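Type II restriction enzyme MspI (Moraxella sp., PDB 1SA3) recognises the double-stranded DNA sequence 5'-CCGG-3' and cleaves it after the first cytosine, giving fragments with terminal 5'-phosphates. Local coordinates at residues 130-138 with 148-156; 179-188 with 222-230. All coordinates share one frame; numbering follows the deposited sequence.

Contact 1 of 2, residues 130-138 with 148-156; sequences EYDVETICT and KELIRKHQN. With nucleotides of chain A.
Val133 sits as a knob in a hole on the surface of helix 148-156, made by Lys148, Ile151, Arg152 and Gln155, in a helical hairpin: the axes of helical segments 133-138 and 148-156 make 145°, so they run roughly antiparallel. Its branched CB serves two directions at once: CG2, placed anti to the backbone N, meets Ile151 CG2 at 3.6 Å, while CG1 turns to the guanidinium of Arg152. Polar bonds fasten the start of helix 133-138. Asp132 is its N-cap, and OD2 accepts from Glu134 N. A primary amide carries both acceptor and donor, which suits Gln155 here: OE1 takes the Val133 N-H at 2.7 Å, and NE2 gives to Asp132 OD1 at 2.8 Å, from above the carboxylate plane. The outer flank is ionic. Glu134, bent at chi2 (-68°), splits its carboxylate, OE1 taking Lys148 NZ on the syn side and OE2 facing the guanidinium edge of Arg152. Each cation is shared between two carboxylates, Lys148 also pairing with Asp144 and Arg152 being gripped side-on by Glu149. Ahead of the cap, strand 130-131 leads to the DNA, where Glu130, salt-bridged to Lys257, sets OE1 3.2 Å from C5 of DC4 of chain A.

Contact 2 of 2, residues 179-188 with 222-230; sequences RERFIRWCVT and IDDYVSDRI
The helix that follows edge strand 213-221 crosses helix 179-188 here, with Ile183 as the knob between Tyr225, Val226, Arg229 and Ile230; the axes of segments 179-188 and 222-230 approach to 9.7 Å, with 126° between their directions. The two ends of its branched chain part company: CD1 reaches Ile230 CD1 at 3.6 Å, whereas CG2 lies obliquely against the Tyr225 ring at CE2. One turn on, Val187 CG1 approaches the same CE2 at 3.7 Å, and Thr188 turns its methyl, CG2, to Ile222 CD1. The hydroxyl of Thr188 bonds back to Arg184 O, which also takes Thr188 N from its other face, and to Arg190 N.

Arginines suit the flanks because their methylene chains are apolar and their guanidinium ends charged. Arg184, extended to CD and then bent at chi3 (-64°), sends NH2 to the anti side of Asp223 OD1 at 2.9 Å, the guanidinium nearly perpendicular to the carboxylate; Asp223 OD2 pairs with Lys193. Val226 CG2 lies over one face of that guanidinium. At the far end Arg179 CB rests 3.6 Å from Ile230 CD1, and a water accepts from Arg179 NE and donates to Ile230 O, while Arg179 NH1 pairs with Glu176. Tyr225 OH bonds the terminal carboxylate of Gly262. A single knob-into-hole thus joins a steeply crossed helix pair, whose helix 222-234 lies against strand 203-210 through Ile222 and Tyr225 on Leu204, within this PDDEXK-clan fold.

How the contacts relate
After the N-terminal helices and the first three strands of the five-stranded sheet, the chain reaches strand 127-131 and helix 133-140, then doubles back after a short connection, so that contact 1 closes a local loop with helix 146-157. Helix 165-175 follows before contact 2 opens at helix 179-188; its longer loop runs out through strands 203-210 and 213-221 of the five-stranded sheet and returns as helix 222-234. The two loops thus stand in series, neither enclosing nor crossing the other. Helix 179-188 joins them in space, and the centres of the two contacts lie about 18 Å apart: Tyr131 OH is probably hydrogen-bonded to Cys186 O, and Ile136 packs on Phe182. The hairpin beside the three-stranded sheet is thereby tied to the helix pair next to the larger sheet.

Contact 1 of 2, residues 130-138 with 148-156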
loop_
_atom_site.group_PDB
_atom_site.type_symbol
_atom_site.label_atom_id
_atom_site.label_comp_id
_atom_site.label_asym_id
_atom_site.label_seq_id
_atom_site.Cartn_x
_atom_site.Cartn_y
_atom_site.Cartn_z
ATOM N N GLU E 130 3.944 -1.566 -10.753
ATOM C CA GLU E 130 4.547 -2.191 -11.918
ATOM C C GLU E 130 5.741 -1.326 -12.319
ATOM O O GLU E 130 5.675 -0.092 -12.258
ATOM C CB GLU E 130 3.538 -2.308 -13.066
ATOM C CG GLU E 130 2.927 -1.001 -13.540
ATOM C CD GLU E 130 2.031 -1.210 -14.746
ATOM O OE1 GLU E 130 1.029 -1.955 -14.635
ATOM O OE2 GLU E 130 2.335 -0.636 -15.809
ATOM N N TYR E 131 6.840 -1.971 -12.701
ATOM C CA TYR E 131 8.037 -1.227 -13.073
ATOM C C TYR E 131 8.877 -1.967 -14.093
ATOM O O TYR E 131 8.776 -3.182 -14.233
ATOM C CB TYR E 131 8.954 -1.005 -11.863
ATOM C CG TYR E 131 8.344 -0.419 -10.608
ATOM C CD1 TYR E 131 8.090 -1.227 -9.503
ATOM C CD2 TYR E 131 8.104 0.949 -10.495
ATOM C CE1 TYR E 131 7.624 -0.695 -8.313
ATOM C CE2 TYR E 131 7.630 1.497 -9.296
ATOM C CZ TYR E 131 7.396 0.665 -8.216
ATOM O OH TYR E 131 6.937 1.180 -7.031
ATOM N N ASP E 132 9.735 -1.224 -14.787
ATOM C CA ASP E 132 10.655 -1.842 -15.721
ATOM C C ASP E 132 11.860 -2.212 -14.854
ATOM O O ASP E 132 12.144 -1.543 -13.863
ATOM C CB ASP E 132 11.104 -0.858 -16.795
ATOM C CG ASP E 132 12.166 -1.445 -17.686
ATOM O OD1 ASP E 132 11.838 -2.359 -18.470
ATOM O OD2 ASP E 132 13.336 -1.009 -17.586
ATOM N N VAL E 133 12.568 -3.269 -15.232
ATOM C CA VAL E 133 13.727 -3.719 -14.479
ATOM C C VAL E 133 14.749 -2.616 -14.191
ATOM O O VAL E 133 15.262 -2.522 -13.080
ATOM C CB VAL E 133 14.429 -4.882 -15.225
ATOM C CG1 VAL E 133 14.913 -4.402 -16.590
ATOM C CG2 VAL E 133 15.587 -5.418 -14.397
ATOM N N GLU E 134 15.049 -1.776 -15.175
ATOM C CA GLU E 134 16.048 -0.721 -14.972
ATOM C C GLU E 134 15.623 0.282 -13.899
ATOM O O GLU E 134 16.452 0.803 -13.147
ATOM C CB GLU E 134 16.315 0.012 -16.291
ATOM C CG GLU E 134 16.937 -0.850 -17.395
ATOM C CD GLU E 134 18.363 -1.286 -17.082
ATOM O OE1 GLU E 134 18.983 -0.711 -16.161
ATOM O OE2 GLU E 134 18.868 -2.200 -17.765
ATOM N N THR E 135 14.327 0.552 -13.832
ATOM C CA THR E 135 13.794 1.488 -12.855
ATOM C C THR E 135 13.979 0.921 -11.450
ATOM O O THR E 135 14.378 1.633 -10.526
ATOM C CB THR E 135 12.309 1.747 -13.127
ATOM O OG1 THR E 135 12.160 2.196 -14.478
ATOM C CG2 THR E 135 11.751 2.809 -12.184
ATOM N N ILE E 136 13.686 -0.366 -11.294
ATOM C CA ILE E 136 13.832 -1.037 -10.005
ATOM C C ILE E 136 15.298 -1.032 -9.558
ATOM O O ILE E 136 15.628 -0.637 -8.434
ATOM C CB ILE E 136 13.381 -2.505 -10.097
ATOM C CG1 ILE E 136 11.922 -2.572 -10.547
ATOM C CG2 ILE E 136 13.588 -3.189 -8.759
ATOM C CD1 ILE E 136 11.452 -3.967 -10.918
ATOM N N CYS E 137 16.176 -1.489 -10.445
ATOM C CA CYS E 137 17.593 -1.554 -10.132
ATOM C C CYS E 137 18.136 -0.182 -9.751
ATOM O O CYS E 137 18.923 -0.062 -8.815
ATOM C CB CYS E 137 18.362 -2.149 -11.321
ATOM S SG CYS E 137 18.050 -3.932 -11.528
ATOM N N THR E 138 17.692 0.852 -10.456
ATOM C CA THR E 138 18.134 2.211 -10.169
ATOM C C THR E 138 17.653 2.654 -8.783
ATOM O O THR E 138 18.420 3.225 -8.003
ATOM C CB THR E 138 17.629 3.176 -11.253
ATOM O OG1 THR E 138 18.292 2.875 -12.487
ATOM C CG2 THR E 138 17.903 4.614 -10.876
ATOM N N LYS E 148 20.927 -8.180 -12.036
ATOM C CA LYS E 148 20.061 -7.430 -12.940
ATOM C C LYS E 148 19.518 -8.306 -14.070
ATOM O O LYS E 148 18.339 -8.231 -14.406
ATOM C CB LYS E 148 20.791 -6.226 -13.546
ATOM C CG LYS E 148 19.961 -5.498 -14.619
ATOM C CD LYS E 148 20.650 -4.264 -15.184
ATOM C CE LYS E 148 20.838 -3.188 -14.120
ATOM N NZ LYS E 148 21.380 -1.925 -14.692
ATOM N N GLU E 149 20.370 -9.139 -14.658
ATOM C CA GLU E 149 19.930 -9.999 -15.751
ATOM C C GLU E 149 18.914 -11.065 -15.355
ATOM O O GLU E 149 18.041 -11.400 -16.153
ATOM C CB GLU E 149 21.131 -10.654 -16.439
ATOM C CG GLU E 149 22.014 -9.662 -17.175
ATOM C CD GLU E 149 21.232 -8.736 -18.094
ATOM O OE1 GLU E 149 20.374 -9.230 -18.853
ATOM O OE2 GLU E 149 21.481 -7.512 -18.072
ATOM N N LEU E 150 19.009 -11.602 -14.141
ATOM C CA LEU E 150 18.049 -12.613 -13.709
ATOM C C LEU E 150 16.700 -11.916 -13.517
ATOM O O LEU E 150 15.644 -12.461 -13.859
ATOM C CB LEU E 150 18.515 -13.283 -12.409
ATOM C CG LEU E 150 19.699 -14.254 -12.570
ATOM C CD1 LEU E 150 20.265 -14.636 -11.206
ATOM C CD2 LEU E 150 19.242 -15.496 -13.323
ATOM N N ILE E 151 16.740 -10.700 -12.982
ATOM C CA ILE E 151 15.507 -9.949 -12.808
ATOM C C ILE E 151 14.942 -9.650 -14.199
ATOM O O ILE E 151 13.739 -9.790 -14.432
ATOM C CB ILE E 151 15.739 -8.625 -12.048
ATOM C CG1 ILE E 151 16.213 -8.930 -10.624
ATOM C CG2 ILE E 151 14.436 -7.807 -12.020
ATOM C CD1 ILE E 151 16.645 -7.701 -9.822
ATOM N N ARG E 152 15.810 -9.246 -15.126
ATOM C CA ARG E 152 15.368 -8.938 -16.483
ATOM C C ARG E 152 14.779 -10.173 -17.157
ATOM O O ARG E 152 13.841 -10.062 -17.941
ATOM C CB ARG E 152 16.528 -8.409 -17.340
ATOM C CG ARG E 152 16.081 -7.770 -18.656
ATOM C CD ARG E 152 17.206 -7.690 -19.688
ATOM N NE ARG E 152 18.395 -7.005 -19.191
ATOM C CZ ARG E 152 18.462 -5.710 -18.887
ATOM N NH1 ARG E 152 17.404 -4.927 -19.023
ATOM N NH2 ARG E 152 19.604 -5.195 -18.451
ATOM N N LYS E 153 15.342 -11.345 -16.868
ATOM C CA LYS E 153 14.842 -12.582 -17.455
ATOM C C LYS E 153 13.404 -12.794 -17.003
ATOM O O LYS E 153 12.550 -13.201 -17.789
ATOM C CB LYS E 153 15.683 -13.784 -17.019
ATOM C CG LYS E 153 15.151 -15.113 -17.555
ATOM C CD LYS E 153 16.016 -16.295 -17.130
ATOM C CE LYS E 153 15.452 -17.620 -17.644
ATOM N NZ LYS E 153 15.271 -17.621 -19.132
ATOM N N HIS E 154 13.152 -12.520 -15.726
ATOM C CA HIS E 154 11.816 -12.670 -15.160
ATOM C C HIS E 154 10.873 -11.708 -15.884
ATOM O O HIS E 154 9.754 -12.072 -16.252
ATOM C CB HIS E 154 11.842 -12.348 -13.667
ATOM C CG HIS E 154 10.677 -12.905 -12.908
ATOM N ND1 HIS E 154 9.380 -12.505 -13.137
ATOM C CD2 HIS E 154 10.617 -13.847 -11.936
ATOM C CE1 HIS E 154 8.568 -13.177 -12.340
ATOM N NE2 HIS E 154 9.294 -13.998 -11.600
ATOM N N GLN E 155 11.330 -10.477 -16.092
ATOM C CA GLN E 155 10.512 -9.491 -16.783
ATOM C C GLN E 155 10.195 -9.966 -18.195
ATOM O O GLN E 155 9.040 -9.951 -18.619
ATOM C CB GLN E 155 11.233 -8.142 -16.834
ATOM C CG GLN E 155 10.580 -7.098 -17.743
ATOM C CD GLN E 155 11.142 -5.693 -17.520
ATOM O OE1 GLN E 155 10.966 -5.102 -16.450
ATOM N NE2 GLN E 155 11.825 -5.159 -18.528
ATOM N N ASN E 156 11.213 -10.407 -18.924
ATOM C CA ASN E 156 10.986 -10.863 -20.289
ATOM C C ASN E 156 10.115 -12.101 -20.427
ATOM O O ASN E 156 9.331 -12.198 -21.367
ATOM C CB ASN E 156 12.320 -11.101 -21.003
ATOM C CG ASN E 156 12.996 -9.809 -21.394
ATOM O OD1 ASN E 156 12.336 -8.853 -21.812
ATOM N ND2 ASN E 156 14.316 -9.770 -21.274
ATOM P P DC A 4 1.713 3.910 -12.549
ATOM O OP1 DC A 4 2.200 5.033 -11.724
ATOM O OP2 DC A 4 2.475 2.636 -12.580
ATOM O "O5'" DC A 4 0.236 3.596 -12.070
ATOM C "C5'" DC A 4 -0.707 4.647 -11.978
ATOM C "C4'" DC A 4 -2.018 4.112 -11.464
ATOM O "O4'" DC A 4 -2.652 3.349 -12.521
ATOM C "C3'" DC A 4 -1.877 3.176 -10.259
ATOM O "O3'" DC A 4 -2.786 3.584 -9.231
ATOM C "C2'" DC A 4 -2.192 1.801 -10.832
ATOM C "C1'" DC A 4 -3.103 2.109 -12.018
ATOM N N1 DC A 4 -3.029 1.125 -13.115
ATOM C C2 DC A 4 -4.217 0.702 -13.742
ATOM O O2 DC A 4 -5.301 1.188 -13.382
ATOM N N3 DC A 4 -4.150 -0.227 -14.722
ATOM C C4 DC A 4 -2.968 -0.734 -15.085
ATOM N N4 DC A 4 -2.956 -1.668 -16.040
ATOM C C5 DC A 4 -1.745 -0.309 -14.480
ATOM C C6 DC A 4 -1.822 0.613 -13.512
ATOM P P DC A 3 4.262 3.257 -18.776
ATOM O OP1 DC A 3 5.382 4.135 -18.368
ATOM O OP2 DC A 3 4.507 1.814 -19.017
ATOM O "O5'" DC A 3 3.120 3.409 -17.683
ATOM C "C5'" DC A 3 2.583 4.698 -17.414
ATOM C "C4'" DC A 3 1.475 4.609 -16.395
ATOM O "O4'" DC A 3 0.267 4.095 -17.005
ATOM C "C3'" DC A 3 1.761 3.738 -15.171
ATOM O "O3'" DC A 3 1.469 4.513 -14.012
ATOM C "C2'" DC A 3 0.816 2.551 -15.338
ATOM C "C1'" DC A 3 -0.334 3.129 -16.164
ATOM N N1 DC A 3 -1.051 2.179 -17.042
ATOM C C2 DC A 3 -2.464 2.145 -17.018
ATOM O O2 DC A 3 -3.075 2.877 -16.229
ATOM N N3 DC A 3 -3.117 1.313 -17.861
ATOM C C4 DC A 3 -2.428 0.535 -18.698
ATOM N N4 DC A 3 -3.115 -0.263 -19.516
ATOM C C5 DC A 3 -1.000 0.538 -18.732
ATOM C C6 DC A 3 -0.360 1.361 -17.891
#

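Contact 2 of 2, residues 179-188 with 222-230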
loop_
_atom_site.group_PDB
_atom_site.type_symbol
_atom_site.label_atom_id
_atom_site.label_comp_id
_atom_site.label_asym_id
_atom_site.label_seq_id
_atom_site.Cartn_x
_atom_site.Cartn_y
_atom_site.Cartn_z
ATOM N N ARG E 179 17.069 -7.221 -0.072
ATOM C CA ARG E 179 15.696 -7.506 0.343
ATOM C C ARG E 179 14.901 -6.320 0.881
ATOM O O ARG E 179 13.858 -5.981 0.330
ATOM C CB ARG E 179 15.685 -8.638 1.371
ATOM C CG ARG E 179 15.695 -10.015 0.737
ATOM C CD ARG E 179 16.505 -11.004 1.554
ATOM N NE ARG E 179 15.852 -11.429 2.787
ATOM C CZ ARG E 179 16.404 -11.329 3.993
ATOM N NH1 ARG E 179 17.616 -10.806 4.132
ATOM N NH2 ARG E 179 15.761 -11.782 5.059
ATOM N N GLU E 180 15.387 -5.696 1.950
ATOM C CA GLU E 180 14.697 -4.561 2.563
ATOM C C GLU E 180 14.555 -3.350 1.648
ATOM O O GLU E 180 13.483 -2.744 1.576
ATOM C CB GLU E 180 15.403 -4.143 3.858
ATOM C CG GLU E 180 15.307 -5.189 4.954
ATOM C CD GLU E 180 15.606 -4.642 6.343
ATOM O OE1 GLU E 180 15.397 -5.395 7.313
ATOM O OE2 GLU E 180 16.043 -3.473 6.472
ATOM N N ARG E 181 15.633 -2.989 0.958
ATOM C CA ARG E 181 15.583 -1.859 0.043
ATOM C C ARG E 181 14.600 -2.157 -1.085
ATOM O O ARG E 181 13.828 -1.290 -1.486
ATOM C CB ARG E 181 16.972 -1.575 -0.536
ATOM C CG ARG E 181 17.837 -0.702 0.358
ATOM C CD ARG E 181 19.274 -0.669 -0.139
ATOM N NE ARG E 181 19.914 -1.976 -0.003
ATOM C CZ ARG E 181 21.168 -2.232 -0.364
ATOM N NH1 ARG E 181 21.915 -1.269 -0.890
ATOM N NH2 ARG E 181 21.680 -3.443 -0.187
ATOM N N PHE E 182 14.628 -3.389 -1.587
ATOM C CA PHE E 182 13.733 -3.799 -2.669
ATOM C C PHE E 182 12.267 -3.622 -2.256
ATOM O O PHE E 182 11.471 -3.023 -2.981
ATOM C CB PHE E 182 13.984 -5.267 -3.031
ATOM C CG PHE E 182 13.345 -5.703 -4.329
ATOM C CD1 PHE E 182 14.068 -5.674 -5.516
ATOM C CD2 PHE E 182 12.038 -6.182 -4.355
ATOM C CE1 PHE E 182 13.508 -6.124 -6.717
ATOM C CE2 PHE E 182 11.468 -6.633 -5.550
ATOM C CZ PHE E 182 12.210 -6.605 -6.736
ATOM N N ILE E 183 11.912 -4.141 -1.087
ATOM C CA ILE E 183 10.537 -4.039 -0.614
ATOM C C ILE E 183 10.122 -2.597 -0.352
ATOM O O ILE E 183 9.080 -2.146 -0.822
ATOM C CB ILE E 183 10.325 -4.840 0.681
ATOM C CG1 ILE E 183 10.656 -6.312 0.443
ATOM C CG2 ILE E 183 8.877 -4.706 1.130
ATOM C CD1 ILE E 183 10.870 -7.105 1.707
ATOM N N ARG E 184 10.940 -1.879 0.407
ATOM C CA ARG E 184 10.634 -0.491 0.737
ATOM C C ARG E 184 10.502 0.364 -0.522
ATOM O O ARG E 184 9.588 1.184 -0.631
ATOM C CB ARG E 184 11.720 0.077 1.663
ATOM C CG ARG E 184 11.407 1.439 2.250
ATOM C CD ARG E 184 12.510 1.879 3.217
ATOM N NE ARG E 184 12.613 1.002 4.381
ATOM C CZ ARG E 184 11.817 1.056 5.443
ATOM N NH1 ARG E 184 10.845 1.955 5.505
ATOM N NH2 ARG E 184 11.996 0.210 6.455
ATOM N N TRP E 185 11.395 0.167 -1.489
ATOM C CA TRP E 185 11.325 0.958 -2.709
ATOM C C TRP E 185 10.088 0.617 -3.544
ATOM O O TRP E 185 9.451 1.503 -4.110
ATOM C CB TRP E 185 12.583 0.768 -3.559
ATOM C CG TRP E 185 12.560 1.618 -4.779
ATOM C CD1 TRP E 185 12.979 2.912 -4.888
ATOM C CD2 TRP E 185 12.013 1.265 -6.052
ATOM N NE1 TRP E 185 12.724 3.388 -6.151
ATOM C CE2 TRP E 185 12.131 2.397 -6.886
ATOM C CE3 TRP E 185 11.432 0.099 -6.568
ATOM C CZ2 TRP E 185 11.685 2.400 -8.215
ATOM C CZ3 TRP E 185 10.989 0.101 -7.885
ATOM C CH2 TRP E 185 11.118 1.246 -8.693
ATOM N N CYS E 186 9.746 -0.665 -3.618
ATOM C CA CYS E 186 8.578 -1.082 -4.387
ATOM C C CYS E 186 7.277 -0.448 -3.894
ATOM O O CYS E 186 6.440 -0.050 -4.703
ATOM C CB CYS E 186 8.422 -2.605 -4.357
ATOM S SG CYS E 186 9.446 -3.473 -5.555
ATOM N N VAL E 187 7.109 -0.360 -2.577
ATOM C CA VAL E 187 5.886 0.215 -2.012
ATOM C C VAL E 187 5.945 1.704 -1.680
ATOM O O VAL E 187 4.906 2.311 -1.438
ATOM C CB VAL E 187 5.419 -0.557 -0.743
ATOM C CG1 VAL E 187 5.149 -2.008 -1.100
ATOM C CG2 VAL E 187 6.471 -0.477 0.368
ATOM N N THR E 188 7.134 2.311 -1.674
ATOM C CA THR E 188 7.218 3.742 -1.356
ATOM C C THR E 188 7.952 4.606 -2.368
ATOM O O THR E 188 7.843 5.831 -2.330
ATOM C CB THR E 188 7.926 3.998 -0.011
ATOM O OG1 THR E 188 9.320 3.683 -0.146
ATOM C CG2 THR E 188 7.293 3.174 1.101
ATOM N N ILE E 222 5.572 1.449 7.338
ATOM C CA ILE E 222 6.502 0.801 6.421
ATOM C C ILE E 222 7.453 -0.189 7.087
ATOM O O ILE E 222 7.673 -1.278 6.558
ATOM C CB ILE E 222 7.308 1.844 5.610
ATOM C CG1 ILE E 222 6.346 2.821 4.923
ATOM C CG2 ILE E 222 8.147 1.150 4.547
ATOM C CD1 ILE E 222 5.280 2.145 4.056
ATOM N N ASP E 223 8.015 0.173 8.240
ATOM C CA ASP E 223 8.929 -0.738 8.931
ATOM C C ASP E 223 8.291 -2.101 9.164
ATOM O O ASP E 223 8.884 -3.131 8.841
ATOM C CB ASP E 223 9.375 -0.158 10.282
ATOM C CG ASP E 223 10.443 0.912 10.140
ATOM O OD1 ASP E 223 10.910 1.157 9.006
ATOM O OD2 ASP E 223 10.815 1.506 11.172
ATOM N N ASP E 224 7.079 -2.111 9.720
ATOM C CA ASP E 224 6.390 -3.366 10.001
ATOM C C ASP E 224 6.024 -4.139 8.747
ATOM O O ASP E 224 6.116 -5.375 8.719
ATOM C CB ASP E 224 5.133 -3.117 10.832
ATOM C CG ASP E 224 5.452 -2.615 12.224
ATOM O OD1 ASP E 224 6.629 -2.676 12.623
ATOM O OD2 ASP E 224 4.529 -2.165 12.925
ATOM N N TYR E 225 5.608 -3.427 7.705
ATOM C CA TYR E 225 5.247 -4.096 6.462
ATOM C C TYR E 225 6.476 -4.836 5.932
ATOM O O TYR E 225 6.392 -6.001 5.533
ATOM C CB TYR E 225 4.776 -3.080 5.419
ATOM C CG TYR E 225 4.453 -3.703 4.078
ATOM C CD1 TYR E 225 3.221 -4.328 3.850
ATOM C CD2 TYR E 225 5.385 -3.682 3.035
ATOM C CE1 TYR E 225 2.923 -4.912 2.618
ATOM C CE2 TYR E 225 5.095 -4.264 1.799
ATOM C CZ TYR E 225 3.865 -4.876 1.597
ATOM O OH TYR E 225 3.571 -5.436 0.369
ATOM N N VAL E 226 7.615 -4.148 5.929
ATOM C CA VAL E 226 8.862 -4.744 5.450
ATOM C C VAL E 226 9.208 -5.983 6.279
ATOM O O VAL E 226 9.520 -7.037 5.731
ATOM C CB VAL E 226 10.030 -3.729 5.524
ATOM C CG1 VAL E 226 11.363 -4.427 5.215
ATOM C CG2 VAL E 226 9.793 -2.595 4.531
ATOM N N SER E 227 9.146 -5.855 7.601
ATOM C CA SER E 227 9.440 -6.987 8.477
ATOM C C SER E 227 8.538 -8.164 8.144
ATOM O O SER E 227 8.998 -9.305 8.085
ATOM C CB SER E 227 9.244 -6.601 9.944
ATOM O OG SER E 227 10.172 -5.602 10.329
ATOM N N ASP E 228 7.253 -7.892 7.926
ATOM C CA ASP E 228 6.308 -8.955 7.599
ATOM C C ASP E 228 6.686 -9.662 6.300
ATOM O O ASP E 228 6.676 -10.891 6.237
ATOM C CB ASP E 228 4.881 -8.408 7.473
ATOM C CG ASP E 228 4.318 -7.916 8.799
ATOM O OD1 ASP E 228 4.849 -8.295 9.864
ATOM O OD2 ASP E 228 3.331 -7.155 8.771
ATOM N N ARG E 229 7.005 -8.887 5.266
ATOM C CA ARG E 229 7.392 -9.455 3.974
ATOM C C ARG E 229 8.701 -10.252 4.102
ATOM O O ARG E 229 8.823 -11.338 3.536
ATOM C CB ARG E 229 7.571 -8.343 2.930
ATOM C CG ARG E 229 6.311 -7.533 2.628
ATOM C CD ARG E 229 5.258 -8.350 1.884
ATOM N NE ARG E 229 4.605 -9.344 2.731
ATOM C CZ ARG E 229 3.754 -9.055 3.710
ATOM N NH1 ARG E 229 3.446 -7.793 3.977
ATOM N NH2 ARG E 229 3.204 -10.029 4.422
ATOM N N ILE E 230 9.670 -9.706 4.840
ATOM C CA ILE E 230 10.966 -10.374 5.052
ATOM C C ILE E 230 10.751 -11.722 5.732
ATOM O O ILE E 230 11.376 -12.718 5.368
ATOM C CB ILE E 230 11.921 -9.535 5.950
ATOM C CG1 ILE E 230 12.366 -8.268 5.218
ATOM C CG2 ILE E 230 13.144 -10.371 6.350
ATOM C CD1 ILE E 230 13.218 -8.527 4.001
HETATM O O HOH W 1 13.758 -12.911 3.373
#